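Long-range contacts in dTDP-4-dehydrorhamnose reductase (Sulfolobus tokodaii, PDB 2GGS), which probably reduces dTDP-4-dehydrorhamnose with NADPH as cofactor, as an extended short-chain dehydrogenase/reductase with a Rossmann fold: residues A80-A85 / Y129-K134; H104-V110 / K134-E138. All coordinates share one frame; numbering follows the deposited sequence.

Contact 1 of 2, residues A80-A85 / Y129-K134; sequences AYKINA and YYGLSK. With NDP (NADPH dihydro-nicotinamide-adenine-dinucleotide phosphate), chain C.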
ATOM      1  N   ALA A  80       7.789  -4.204  13.396  1.00 16.40           N
ATOM      2  CA  ALA A  80       7.406  -4.395  11.946  1.00 14.85           C
ATOM      3  C   ALA A  80       6.876  -5.790  11.722  1.00 14.87           C
ATOM      4  O   ALA A  80       5.811  -5.978  11.108  1.00 15.61           O
ATOM      5  CB  ALA A  80       8.597  -4.123  11.049  1.00 13.99           C
ATOM      6  N   TYR A  81       7.578  -6.795  12.245  1.00 14.57           N
ATOM      7  CA  TYR A  81       7.091  -8.169  12.132  1.00 14.88           C
ATOM      8  C   TYR A  81       5.671  -8.400  12.668  1.00 14.75           C
ATOM      9  O   TYR A  81       4.836  -9.051  12.054  1.00 15.11           O
ATOM     10  CB  TYR A  81       8.103  -9.160  12.772  1.00 15.43           C
ATOM     11  CG  TYR A  81       7.681 -10.601  12.555  1.00 17.46           C
ATOM     12  CD1 TYR A  81       8.007 -11.267  11.364  1.00 18.17           C
ATOM     13  CD2 TYR A  81       6.947 -11.300  13.528  1.00 20.37           C
ATOM     14  CE1 TYR A  81       7.625 -12.598  11.148  1.00 17.97           C
ATOM     15  CE2 TYR A  81       6.564 -12.630  13.318  1.00 18.65           C
ATOM     16  CZ  TYR A  81       6.905 -13.251  12.115  1.00 17.67           C
ATOM     17  OH  TYR A  81       6.536 -14.533  11.906  1.00 18.94           O
ATOM     18  N   LYS A  82       5.382  -7.893  13.849  1.00 14.73           N
ATOM     19  CA  LYS A  82       4.122  -8.160  14.457  1.00 15.04           C
ATOM     20  C   LYS A  82       2.949  -7.626  13.684  1.00 14.73           C
ATOM     21  O   LYS A  82       1.914  -8.285  13.643  1.00 15.42           O
ATOM     22  CB  LYS A  82       4.076  -7.526  15.840  1.00 17.21           C
ATOM     23  CG  LYS A  82       4.838  -8.358  16.839  1.00 23.39           C
ATOM     24  CD  LYS A  82       4.111  -8.330  18.184  1.00 32.95           C
ATOM     25  CE  LYS A  82       4.707  -7.290  19.128  1.00 35.00           C
ATOM     26  NZ  LYS A  82       5.943  -7.821  19.801  1.00 39.05           N
ATOM     27  N   ILE A  83       3.101  -6.440  13.104  1.00 13.82           N
ATOM     28  CA  ILE A  83       1.963  -5.833  12.389  1.00 14.95           C
ATOM     29  C   ILE A  83       2.000  -6.236  10.909  1.00 14.32           C
ATOM     30  O   ILE A  83       0.952  -6.555  10.363  1.00 14.20           O
ATOM     31  CB  ILE A  83       1.866  -4.288  12.577  1.00 13.71           C
ATOM     32  CG1 ILE A  83       0.604  -3.676  11.931  1.00 14.63           C
ATOM     33  CG2 ILE A  83       3.139  -3.569  12.058  1.00 14.07           C
ATOM     34  CD1 ILE A  83      -0.719  -4.334  12.264  1.00 15.65           C
ATOM     35  N   ASN A  84       3.193  -6.218  10.302  1.00 15.26           N
ATOM     36  CA  ASN A  84       3.273  -6.454   8.848  1.00 14.08           C
ATOM     37  C   ASN A  84       3.184  -7.909   8.473  1.00 14.94           C
ATOM     38  O   ASN A  84       2.785  -8.247   7.330  1.00 16.14           O
ATOM     39  CB  ASN A  84       4.575  -5.883   8.308  1.00 12.78           C
ATOM     40  CG  ASN A  84       4.570  -4.384   8.246  1.00 12.22           C
ATOM     41  OD1 ASN A  84       3.543  -3.718   8.447  1.00 15.49           O
ATOM     42  ND2 ASN A  84       5.734  -3.837   7.905  1.00 14.02           N
ATOM     43  N   ALA A  85       3.529  -8.783   9.420  1.00 15.45           N
ATOM     44  CA  ALA A  85       3.510 -10.212   9.150  1.00 14.88           C
ATOM     45  C   ALA A  85       2.565 -10.965  10.097  1.00 15.23           C
ATOM     46  O   ALA A  85       1.551 -11.533   9.679  1.00 14.45           O
ATOM     47  CB  ALA A  85       4.929 -10.802   9.185  1.00 14.22           C
ATOM     48  N   TYR A 129      13.947  -4.378   5.639  1.00 15.28           N
ATOM     49  CA  TYR A 129      13.057  -5.104   6.550  1.00 15.32           C
ATOM     50  C   TYR A 129      11.557  -4.776   6.346  1.00 15.22           C
ATOM     51  O   TYR A 129      10.699  -5.617   6.615  1.00 15.25           O
ATOM     52  CB  TYR A 129      13.495  -5.008   8.031  1.00 15.75           C
ATOM     53  CG  TYR A 129      12.815  -6.133   8.767  1.00 15.09           C
ATOM     54  CD1 TYR A 129      13.230  -7.456   8.565  1.00 14.13           C
ATOM     55  CD2 TYR A 129      11.678  -5.898   9.554  1.00 15.96           C
ATOM     56  CE1 TYR A 129      12.548  -8.532   9.173  1.00 13.37           C
ATOM     57  CE2 TYR A 129      10.982  -6.985  10.156  1.00 15.72           C
ATOM     58  CZ  TYR A 129      11.446  -8.281   9.963  1.00 16.38           C
ATOM     59  OH  TYR A 129      10.754  -9.354  10.508  1.00 16.26           O
ATOM     60  N   TYR A 130      11.230  -3.578   5.878  1.00 13.74           N
ATOM     61  CA  TYR A 130       9.853  -3.302   5.532  1.00 13.53           C
ATOM     62  C   TYR A 130       9.413  -4.347   4.493  1.00 14.31           C
ATOM     63  O   TYR A 130       8.391  -5.025   4.670  1.00 14.20           O
ATOM     64  CB  TYR A 130       9.702  -1.879   4.961  1.00 14.08           C
ATOM     65  CG  TYR A 130       8.367  -1.651   4.303  1.00 14.91           C
ATOM     66  CD1 TYR A 130       7.189  -1.599   5.040  1.00 14.00           C
ATOM     67  CD2 TYR A 130       8.280  -1.510   2.909  1.00 15.01           C
ATOM     68  CE1 TYR A 130       5.954  -1.380   4.421  1.00 15.28           C
ATOM     69  CE2 TYR A 130       7.035  -1.319   2.268  1.00 15.82           C
ATOM     70  CZ  TYR A 130       5.887  -1.253   3.024  1.00 17.39           C
ATOM     71  OH  TYR A 130       4.668  -1.028   2.428  1.00 18.21           O
ATOM     72  N   GLY A 131      10.206  -4.479   3.429  1.00 13.84           N
ATOM     73  CA  GLY A 131       9.933  -5.481   2.379  1.00 13.75           C
ATOM     74  C   GLY A 131       9.843  -6.927   2.879  1.00 14.06           C
ATOM     75  O   GLY A 131       8.933  -7.686   2.515  1.00 12.83           O
ATOM     76  N   LEU A 132      10.778  -7.310   3.743  1.00 14.13           N
ATOM     77  CA  LEU A 132      10.782  -8.673   4.301  1.00 13.95           C
ATOM     78  C   LEU A 132       9.574  -8.908   5.201  1.00 14.08           C
ATOM     79  O   LEU A 132       8.893  -9.929   5.071  1.00 13.14           O
ATOM     80  CB  LEU A 132      12.096  -8.951   5.064  1.00 14.83           C
ATOM     81  CG  LEU A 132      12.120 -10.406   5.596  1.00 15.29           C
ATOM     82  CD1 LEU A 132      11.822 -11.473   4.522  1.00 15.53           C
ATOM     83  CD2 LEU A 132      13.463 -10.691   6.280  1.00 17.86           C
ATOM     84  N   SER A 133       9.320  -7.994   6.146  1.00 13.00           N
ATOM     85  CA  SER A 133       8.121  -8.148   6.989  1.00 13.64           C
ATOM     86  C   SER A 133       6.850  -8.263   6.142  1.00 14.11           C
ATOM     87  O   SER A 133       5.998  -9.110   6.418  1.00 13.07           O
ATOM     88  CB  SER A 133       7.988  -7.040   8.061  1.00 14.34           C
ATOM     89  OG  SER A 133       7.875  -5.762   7.473  1.00 13.32           O
ATOM     90  N   LYS A 134       6.735  -7.429   5.092  1.00 12.97           N
ATOM     91  CA  LYS A 134       5.611  -7.522   4.195  1.00 12.63           C
ATOM     92  C   LYS A 134       5.588  -8.847   3.450  1.00 12.37           C
ATOM     93  O   LYS A 134       4.520  -9.471   3.335  1.00 12.12           O
ATOM     94  CB  LYS A 134       5.579  -6.312   3.248  1.00 12.11           C
ATOM     95  CG  LYS A 134       5.222  -4.977   3.986  1.00 10.25           C
ATOM     96  CD  LYS A 134       3.764  -4.857   4.432  1.00 10.57           C
ATOM     97  CE  LYS A 134       2.754  -4.877   3.260  1.00 13.27           C
ATOM     98  NZ  LYS A 134       1.341  -4.792   3.717  1.00 15.47           N
TER
HETATM   99  PA  NDP C 900      -0.575   4.341   5.863  1.00 16.18           P
HETATM  100  O1A NDP C 900       0.731   4.486   6.525  1.00 18.45           O
HETATM  101  O2A NDP C 900      -1.169   5.623   5.414  1.00 14.52           O
HETATM  102  O5B NDP C 900      -1.627   3.608   6.785  1.00 16.20           O
HETATM  103  C5B NDP C 900      -1.221   2.578   7.669  1.00 14.63           C
HETATM  104  C4B NDP C 900      -2.485   2.100   8.334  1.00 16.80           C
HETATM  105  O4B NDP C 900      -2.143   0.959   9.125  1.00 15.43           O
HETATM  106  C3B NDP C 900      -3.143   3.152   9.211  1.00 15.07           C
HETATM  107  O3B NDP C 900      -4.531   3.080   9.028  1.00 17.01           O
HETATM  108  C2B NDP C 900      -2.764   2.659  10.614  1.00 16.25           C
HETATM  109  O2B NDP C 900      -3.762   3.053  11.507  1.00 15.10           O
HETATM  110  C1B NDP C 900      -2.784   1.155  10.377  1.00 16.41           C
HETATM  111  N9A NDP C 900      -2.037   0.444  11.419  1.00 15.99           N
HETATM  112  C8A NDP C 900      -0.689   0.446  11.614  1.00 15.65           C
HETATM  113  N7A NDP C 900      -0.414  -0.322  12.707  1.00 16.59           N
HETATM  114  C5A NDP C 900      -1.580  -0.790  13.183  1.00 15.10           C
HETATM  115  C6A NDP C 900      -1.898  -1.603  14.279  1.00 17.77           C
HETATM  116  N6A NDP C 900      -0.927  -1.985  15.154  1.00 16.86           N
HETATM  117  N1A NDP C 900      -3.224  -1.865  14.491  1.00 15.73           N
HETATM  118  C2A NDP C 900      -4.246  -1.391  13.678  1.00 17.19           C
HETATM  119  N3A NDP C 900      -3.925  -0.582  12.615  1.00 14.13           N
HETATM  120  C4A NDP C 900      -2.621  -0.295  12.393  1.00 15.89           C
HETATM  121  O3  NDP C 900      -0.278   3.261   4.690  1.00 14.66           O
HETATM  122  PN  NDP C 900      -0.876   3.269   3.182  1.00 14.39           P
HETATM  123  O1N NDP C 900      -2.291   3.553   3.110  1.00 13.68           O
HETATM  124  O2N NDP C 900       0.114   4.094   2.452  1.00 13.49           O
HETATM  125  O5D NDP C 900      -0.568   1.750   2.784  1.00 14.43           O
HETATM  126  C5D NDP C 900      -1.633   0.814   2.643  1.00 14.92           C
HETATM  127  C4D NDP C 900      -1.110  -0.583   2.334  1.00 15.81           C
HETATM  128  O4D NDP C 900      -0.386  -0.525   1.126  1.00 16.04           O
HETATM  129  C3D NDP C 900      -0.156  -1.151   3.380  1.00 16.27           C
HETATM  130  O3D NDP C 900      -0.396  -2.533   3.353  1.00 16.77           O
HETATM  131  C2D NDP C 900       1.215  -0.853   2.825  1.00 15.08           C
HETATM  132  O2D NDP C 900       2.172  -1.759   3.347  1.00 16.63           O
HETATM  133  C1D NDP C 900       0.926  -1.060   1.318  1.00 16.94           C
HETATM  134  N1N NDP C 900       1.905  -0.337   0.497  1.00 21.41           N
HETATM  135  C2N NDP C 900       2.145   0.977   0.798  1.00 30.72           C
HETATM  136  C3N NDP C 900       2.903   1.787  -0.035  1.00 33.95           C
HETATM  137  C7N NDP C 900       3.125   3.214   0.349  1.00 33.79           C
HETATM  138  O7N NDP C 900       4.079   3.967  -0.364  1.00 38.93           O
HETATM  139  N7N NDP C 900       2.436   3.744   1.357  1.00 39.81           N
HETATM  140  C4N NDP C 900       3.508   1.231  -1.311  1.00 33.29           C
HETATM  141  C5N NDP C 900       3.220  -0.234  -1.544  1.00 25.34           C
HETATM  142  C6N NDP C 900       2.422  -0.937  -0.634  1.00 27.87           C
HETATM  143  P2B NDP C 900      -3.558   4.330  12.547  1.00 16.67           P
HETATM  144  O1X NDP C 900      -4.951   4.635  12.924  1.00 15.90           O
HETATM  145  O2X NDP C 900      -2.863   5.436  11.828  1.00 16.79           O
HETATM  146  O3X NDP C 900      -2.684   3.895  13.752  1.00 20.95           O
HETATM  147  O   HOH W   1       1.097  -6.433   6.018  1.00 15.81           O
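N84 reaches from helix 77-97 across to helix 129-141 and meets S133 and K134 there. Its CB lies 3.6 Å from S133 CB. CG, set beside the backbone N and anti to the carbonyl carbon (chi1 -73°), turns the amide toward the second helix, with CG 3.9 Å from K134 CD. At the tip, ND2 donates to S133 OG at 2.9 Å, nearly straight at 171° and with the oxygen in the amide plane, while OD1 accepts from the backbone N of M67. S133 OG also sits close to the carbonyls of Y129 and Y130, one turn back in its own helix. An alanine in place of N84 would probably leave M67 N without its acceptor, cost S133 OG the donor it accepts from, and open a gap beside the K134 chain.

One turn before N84, A80 CB touches the edge of the Y129 ring, 3.8 Å from CE2, and the hydroxyl of Y129 comes up to the edge of the Y81 ring. The segments cross at -49°. A water links N84 O to K134 NZ, and that ammonium also donates to NADPH O3D at 2.9 Å and to the carbonyl of I105. Y130 OH pairs with the neighbouring ribose hydroxyl, O2D. Y130 and K134 match the YxxxK pair of short-chain dehydrogenases, and N84 is probably second-shell: its carbonyl reaches the lysine through water, while its amide ties the two helices together.

Contact 2 of 2, residues H104-V110 / K134-E138; sequences HISTDYV and KLLGE. With NDP (NADPH dihydro-nicotinamide-adenine-dinucleotide phosphate), chain C.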
ATOM      1  N   HIS A 104      -5.522  -8.962   0.782  1.00 15.08           N
ATOM      2  CA  HIS A 104      -4.401  -8.481   1.561  1.00 13.99           C
ATOM      3  C   HIS A 104      -3.562  -7.550   0.664  1.00 13.98           C
ATOM      4  O   HIS A 104      -3.268  -7.892  -0.479  1.00 14.42           O
ATOM      5  CB  HIS A 104      -3.524  -9.657   2.034  1.00 13.66           C
ATOM      6  CG  HIS A 104      -2.223  -9.200   2.602  1.00 15.64           C
ATOM      7  ND1 HIS A 104      -2.160  -8.490   3.787  1.00 14.68           N
ATOM      8  CD2 HIS A 104      -0.954  -9.263   2.127  1.00 13.64           C
ATOM      9  CE1 HIS A 104      -0.910  -8.139   4.014  1.00 12.57           C
ATOM     10  NE2 HIS A 104      -0.150  -8.614   3.037  1.00 13.08           N
ATOM     11  N   ILE A 105      -3.157  -6.403   1.197  1.00 12.94           N
ATOM     12  CA  ILE A 105      -2.402  -5.447   0.382  1.00 12.96           C
ATOM     13  C   ILE A 105      -0.912  -5.603   0.635  1.00 13.86           C
ATOM     14  O   ILE A 105      -0.459  -5.663   1.782  1.00 14.08           O
ATOM     15  CB  ILE A 105      -2.857  -3.986   0.646  1.00 12.69           C
ATOM     16  CG1 ILE A 105      -4.399  -3.835   0.542  1.00 12.85           C
ATOM     17  CG2 ILE A 105      -2.092  -3.030  -0.322  1.00 13.37           C
ATOM     18  CD1 ILE A 105      -5.025  -4.288  -0.787  1.00 14.20           C
ATOM     19  N   SER A 106      -0.125  -5.695  -0.445  1.00 13.18           N
ATOM     20  CA  SER A 106       1.301  -5.864  -0.318  1.00 12.01           C
ATOM     21  C   SER A 106       2.074  -4.813  -1.136  1.00 12.18           C
ATOM     22  O   SER A 106       1.508  -3.794  -1.556  1.00 13.65           O
ATOM     23  CB  SER A 106       1.719  -7.305  -0.650  1.00 14.11           C
ATOM     24  OG  SER A 106       3.081  -7.579  -0.299  1.00 13.47           O
ATOM     25  N   THR A 107       3.370  -5.046  -1.298  1.00 13.04           N
ATOM     26  CA  THR A 107       4.300  -3.983  -1.733  1.00 14.27           C
ATOM     27  C   THR A 107       5.313  -4.440  -2.782  1.00 13.92           C
ATOM     28  O   THR A 107       5.794  -5.574  -2.764  1.00 13.63           O
ATOM     29  CB  THR A 107       5.043  -3.352  -0.498  1.00 13.45           C
ATOM     30  OG1 THR A 107       5.964  -2.336  -0.937  1.00 15.06           O
ATOM     31  CG2 THR A 107       5.802  -4.431   0.301  1.00 15.29           C
ATOM     32  N   ASP A 108       5.692  -3.494  -3.646  1.00 13.17           N
ATOM     33  CA  ASP A 108       6.788  -3.645  -4.579  1.00 14.28           C
ATOM     34  C   ASP A 108       8.157  -3.816  -3.905  1.00 14.37           C
ATOM     35  O   ASP A 108       9.085  -4.339  -4.513  1.00 15.89           O
ATOM     36  CB  ASP A 108       6.786  -2.453  -5.572  1.00 13.71           C
ATOM     37  CG  ASP A 108       7.001  -1.100  -4.908  1.00 16.37           C
ATOM     38  OD1 ASP A 108       6.611  -0.899  -3.726  1.00 15.80           O
ATOM     39  OD2 ASP A 108       7.548  -0.200  -5.593  1.00 17.83           O
ATOM     40  N   TYR A 109       8.280  -3.400  -2.620  1.00 14.48           N
ATOM     41  CA  TYR A 109       9.538  -3.594  -1.883  1.00 14.66           C
ATOM     42  C   TYR A 109       9.787  -5.057  -1.464  1.00 14.91           C
ATOM     43  O   TYR A 109      10.798  -5.354  -0.857  1.00 15.34           O
ATOM     44  CB  TYR A 109       9.637  -2.651  -0.651  1.00 15.70           C
ATOM     45  CG  TYR A 109       9.961  -1.217  -1.000  1.00 17.50           C
ATOM     46  CD1 TYR A 109       9.784  -0.728  -2.328  1.00 16.35           C
ATOM     47  CD2 TYR A 109      10.472  -0.341  -0.038  1.00 18.57           C
ATOM     48  CE1 TYR A 109      10.093   0.597  -2.656  1.00 18.64           C
ATOM     49  CE2 TYR A 109      10.773   1.004  -0.365  1.00 19.52           C
ATOM     50  CZ  TYR A 109      10.578   1.453  -1.674  1.00 18.99           C
ATOM     51  OH  TYR A 109      10.856   2.767  -2.031  1.00 18.97           O
ATOM     52  N   VAL A 110       8.872  -5.974  -1.781  1.00 14.55           N
ATOM     53  CA  VAL A 110       9.257  -7.393  -1.654  1.00 15.79           C
ATOM     54  C   VAL A 110      10.288  -7.820  -2.703  1.00 15.59           C
ATOM     55  O   VAL A 110      10.859  -8.887  -2.552  1.00 15.53           O
ATOM     56  CB  VAL A 110       8.070  -8.403  -1.691  1.00 15.27           C
ATOM     57  CG1 VAL A 110       6.983  -8.064  -0.619  1.00 15.56           C
ATOM     58  CG2 VAL A 110       7.474  -8.525  -3.116  1.00 14.85           C
ATOM     59  N   LYS A 134       6.735  -7.429   5.092  1.00 12.97           N
ATOM     60  CA  LYS A 134       5.611  -7.522   4.195  1.00 12.63           C
ATOM     61  C   LYS A 134       5.588  -8.847   3.450  1.00 12.37           C
ATOM     62  O   LYS A 134       4.520  -9.471   3.335  1.00 12.12           O
ATOM     63  CB  LYS A 134       5.579  -6.312   3.248  1.00 12.11           C
ATOM     64  CG  LYS A 134       5.222  -4.977   3.986  1.00 10.25           C
ATOM     65  CD  LYS A 134       3.764  -4.857   4.432  1.00 10.57           C
ATOM     66  CE  LYS A 134       2.754  -4.877   3.260  1.00 13.27           C
ATOM     67  NZ  LYS A 134       1.341  -4.792   3.717  1.00 15.47           N
ATOM     68  N   LEU A 135       6.735  -9.309   3.004  1.00 13.28           N
ATOM     69  CA  LEU A 135       6.795 -10.611   2.302  1.00 13.86           C
ATOM     70  C   LEU A 135       6.344 -11.737   3.227  1.00 13.79           C
ATOM     71  O   LEU A 135       5.627 -12.608   2.803  1.00 13.75           O
ATOM     72  CB  LEU A 135       8.188 -10.912   1.785  1.00 14.79           C
ATOM     73  CG  LEU A 135       8.340 -12.309   1.177  1.00 13.73           C
ATOM     74  CD1 LEU A 135       7.372 -12.495   0.003  1.00 15.86           C
ATOM     75  CD2 LEU A 135       9.807 -12.467   0.750  1.00 13.93           C
ATOM     76  N   LEU A 136       6.747 -11.700   4.493  1.00 12.29           N
ATOM     77  CA  LEU A 136       6.259 -12.692   5.461  1.00 14.12           C
ATOM     78  C   LEU A 136       4.742 -12.609   5.644  1.00 13.17           C
ATOM     79  O   LEU A 136       4.071 -13.641   5.630  1.00 13.72           O
ATOM     80  CB  LEU A 136       7.039 -12.595   6.786  1.00 12.60           C
ATOM     81  CG  LEU A 136       8.552 -12.828   6.603  1.00 16.08           C
ATOM     82  CD1 LEU A 136       9.276 -12.676   7.937  1.00 19.52           C
ATOM     83  CD2 LEU A 136       8.954 -14.151   5.909  1.00 17.85           C
ATOM     84  N   GLY A 137       4.170 -11.411   5.701  1.00 13.89           N
ATOM     85  CA  GLY A 137       2.724 -11.263   5.681  1.00 14.18           C
ATOM     86  C   GLY A 137       2.080 -11.863   4.433  1.00 14.63           C
ATOM     87  O   GLY A 137       1.054 -12.524   4.533  1.00 14.52           O
ATOM     88  N   GLU A 138       2.697 -11.648   3.265  1.00 15.69           N
ATOM     89  CA  GLU A 138       2.190 -12.293   2.038  1.00 17.13           C
ATOM     90  C   GLU A 138       2.123 -13.792   2.196  1.00 16.23           C
ATOM     91  O   GLU A 138       1.210 -14.468   1.677  1.00 17.20           O
ATOM     92  CB  GLU A 138       3.118 -12.068   0.830  1.00 18.04           C
ATOM     93  CG  GLU A 138       3.084 -10.757   0.236  1.00 19.67           C
ATOM     94  CD  GLU A 138       3.626 -10.780  -1.178  1.00 18.17           C
ATOM     95  OE1 GLU A 138       3.688  -9.688  -1.757  1.00 19.01           O
ATOM     96  OE2 GLU A 138       3.999 -11.882  -1.677  1.00 20.34           O
TER
HETATM   97  PA  NDP C 900      -0.575   4.341   5.863  1.00 16.18           P
HETATM   98  O1A NDP C 900       0.731   4.486   6.525  1.00 18.45           O
HETATM   99  O2A NDP C 900      -1.169   5.623   5.414  1.00 14.52           O
HETATM  100  O5B NDP C 900      -1.627   3.608   6.785  1.00 16.20           O
HETATM  101  C5B NDP C 900      -1.221   2.578   7.669  1.00 14.63           C
HETATM  102  C4B NDP C 900      -2.485   2.100   8.334  1.00 16.80           C
HETATM  103  O4B NDP C 900      -2.143   0.959   9.125  1.00 15.43           O
HETATM  104  C3B NDP C 900      -3.143   3.152   9.211  1.00 15.07           C
HETATM  105  O3B NDP C 900      -4.531   3.080   9.028  1.00 17.01           O
HETATM  106  C2B NDP C 900      -2.764   2.659  10.614  1.00 16.25           C
HETATM  107  O2B NDP C 900      -3.762   3.053  11.507  1.00 15.10           O
HETATM  108  C1B NDP C 900      -2.784   1.155  10.377  1.00 16.41           C
HETATM  109  N9A NDP C 900      -2.037   0.444  11.419  1.00 15.99           N
HETATM  110  C8A NDP C 900      -0.689   0.446  11.614  1.00 15.65           C
HETATM  111  N7A NDP C 900      -0.414  -0.322  12.707  1.00 16.59           N
HETATM  112  C5A NDP C 900      -1.580  -0.790  13.183  1.00 15.10           C
HETATM  113  C6A NDP C 900      -1.898  -1.603  14.279  1.00 17.77           C
HETATM  114  N6A NDP C 900      -0.927  -1.985  15.154  1.00 16.86           N
HETATM  115  N1A NDP C 900      -3.224  -1.865  14.491  1.00 15.73           N
HETATM  116  C2A NDP C 900      -4.246  -1.391  13.678  1.00 17.19           C
HETATM  117  N3A NDP C 900      -3.925  -0.582  12.615  1.00 14.13           N
HETATM  118  C4A NDP C 900      -2.621  -0.295  12.393  1.00 15.89           C
HETATM  119  O3  NDP C 900      -0.278   3.261   4.690  1.00 14.66           O
HETATM  120  PN  NDP C 900      -0.876   3.269   3.182  1.00 14.39           P
HETATM  121  O1N NDP C 900      -2.291   3.553   3.110  1.00 13.68           O
HETATM  122  O2N NDP C 900       0.114   4.094   2.452  1.00 13.49           O
HETATM  123  O5D NDP C 900      -0.568   1.750   2.784  1.00 14.43           O
HETATM  124  C5D NDP C 900      -1.633   0.814   2.643  1.00 14.92           C
HETATM  125  C4D NDP C 900      -1.110  -0.583   2.334  1.00 15.81           C
HETATM  126  O4D NDP C 900      -0.386  -0.525   1.126  1.00 16.04           O
HETATM  127  C3D NDP C 900      -0.156  -1.151   3.380  1.00 16.27           C
HETATM  128  O3D NDP C 900      -0.396  -2.533   3.353  1.00 16.77           O
HETATM  129  C2D NDP C 900       1.215  -0.853   2.825  1.00 15.08           C
HETATM  130  O2D NDP C 900       2.172  -1.759   3.347  1.00 16.63           O
HETATM  131  C1D NDP C 900       0.926  -1.060   1.318  1.00 16.94           C
HETATM  132  N1N NDP C 900       1.905  -0.337   0.497  1.00 21.41           N
HETATM  133  C2N NDP C 900       2.145   0.977   0.798  1.00 30.72           C
HETATM  134  C3N NDP C 900       2.903   1.787  -0.035  1.00 33.95           C
HETATM  135  C7N NDP C 900       3.125   3.214   0.349  1.00 33.79           C
HETATM  136  O7N NDP C 900       4.079   3.967  -0.364  1.00 38.93           O
HETATM  137  N7N NDP C 900       2.436   3.744   1.357  1.00 39.81           N
HETATM  138  C4N NDP C 900       3.508   1.231  -1.311  1.00 33.29           C
HETATM  139  C5N NDP C 900       3.220  -0.234  -1.544  1.00 25.34           C
HETATM  140  C6N NDP C 900       2.422  -0.937  -0.634  1.00 27.87           C
HETATM  141  P2B NDP C 900      -3.558   4.330  12.547  1.00 16.67           P
HETATM  142  O1X NDP C 900      -4.951   4.635  12.924  1.00 15.90           O
HETATM  143  O2X NDP C 900      -2.863   5.436  11.828  1.00 16.79           O
HETATM  144  O3X NDP C 900      -2.684   3.895  13.752  1.00 20.95           O
HETATM  145  O   HOH W   2       2.476  -8.036   2.272  1.00 17.25           O
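Strand 101-107 and helix 129-141 are successive elements of a beta-alpha-beta unit of the Rossmann fold, completed by strand 147-151, and here the helix packs on the C-terminal end of the strand. K134 comes down onto it: its CB lies 3.5 Å from T107 CG2, and bends at chi2 (-72°) and chi3 (-62°) fold the chain so that NZ donates to I105 O at 2.8 Å, tilted 23° from the carbonyl plane. The same strand edges the cofactor, with T107 OG1 3.5 Å from NADPH C5N in the nicotinamide ring.

A turn further along the helix, S106 OG donates to E138 OE1 at 2.6 Å, using the anti lone pair of the carboxylate, which also forms a salt bridge with R150. A water joins S106 OG, K134 O and H104 NE2; the water lies in the imidazole plane, at the ring edge, and the second ring nitrogen, ND1, is hydrogen-bonded to N63. V110 CG1 closes the end of the contact against L135 CB at 3.9 Å. Polar bonds and apolar packing thus share the join between strand and helix, and the I105 carbonyl helps hold the lysine ammonium where it meets the ribose.

Overall arrangement
Both contacts are buried, and both use helix 129-141 and touch NADPH; K134 belongs to each. Contact 1 sets that helix against helix 77-97, while contact 2 sets it on strand 101-107 of the central parallel sheet and lies nearer the middle of the chain, their centres about 8 Å apart. The chemistry differs with the place: contact 1 has partly exposed tyrosines at one end, whereas contact 2 holds a carboxylate, an imidazole and a water between sheet and helix. They also meet directly, A85 packing on L136 and G137, and Y130 CE2 lying 3.5 Å from T107 OG1. K134 carries each contact to the cofactor ribose, joined there in contact 1 by Y130.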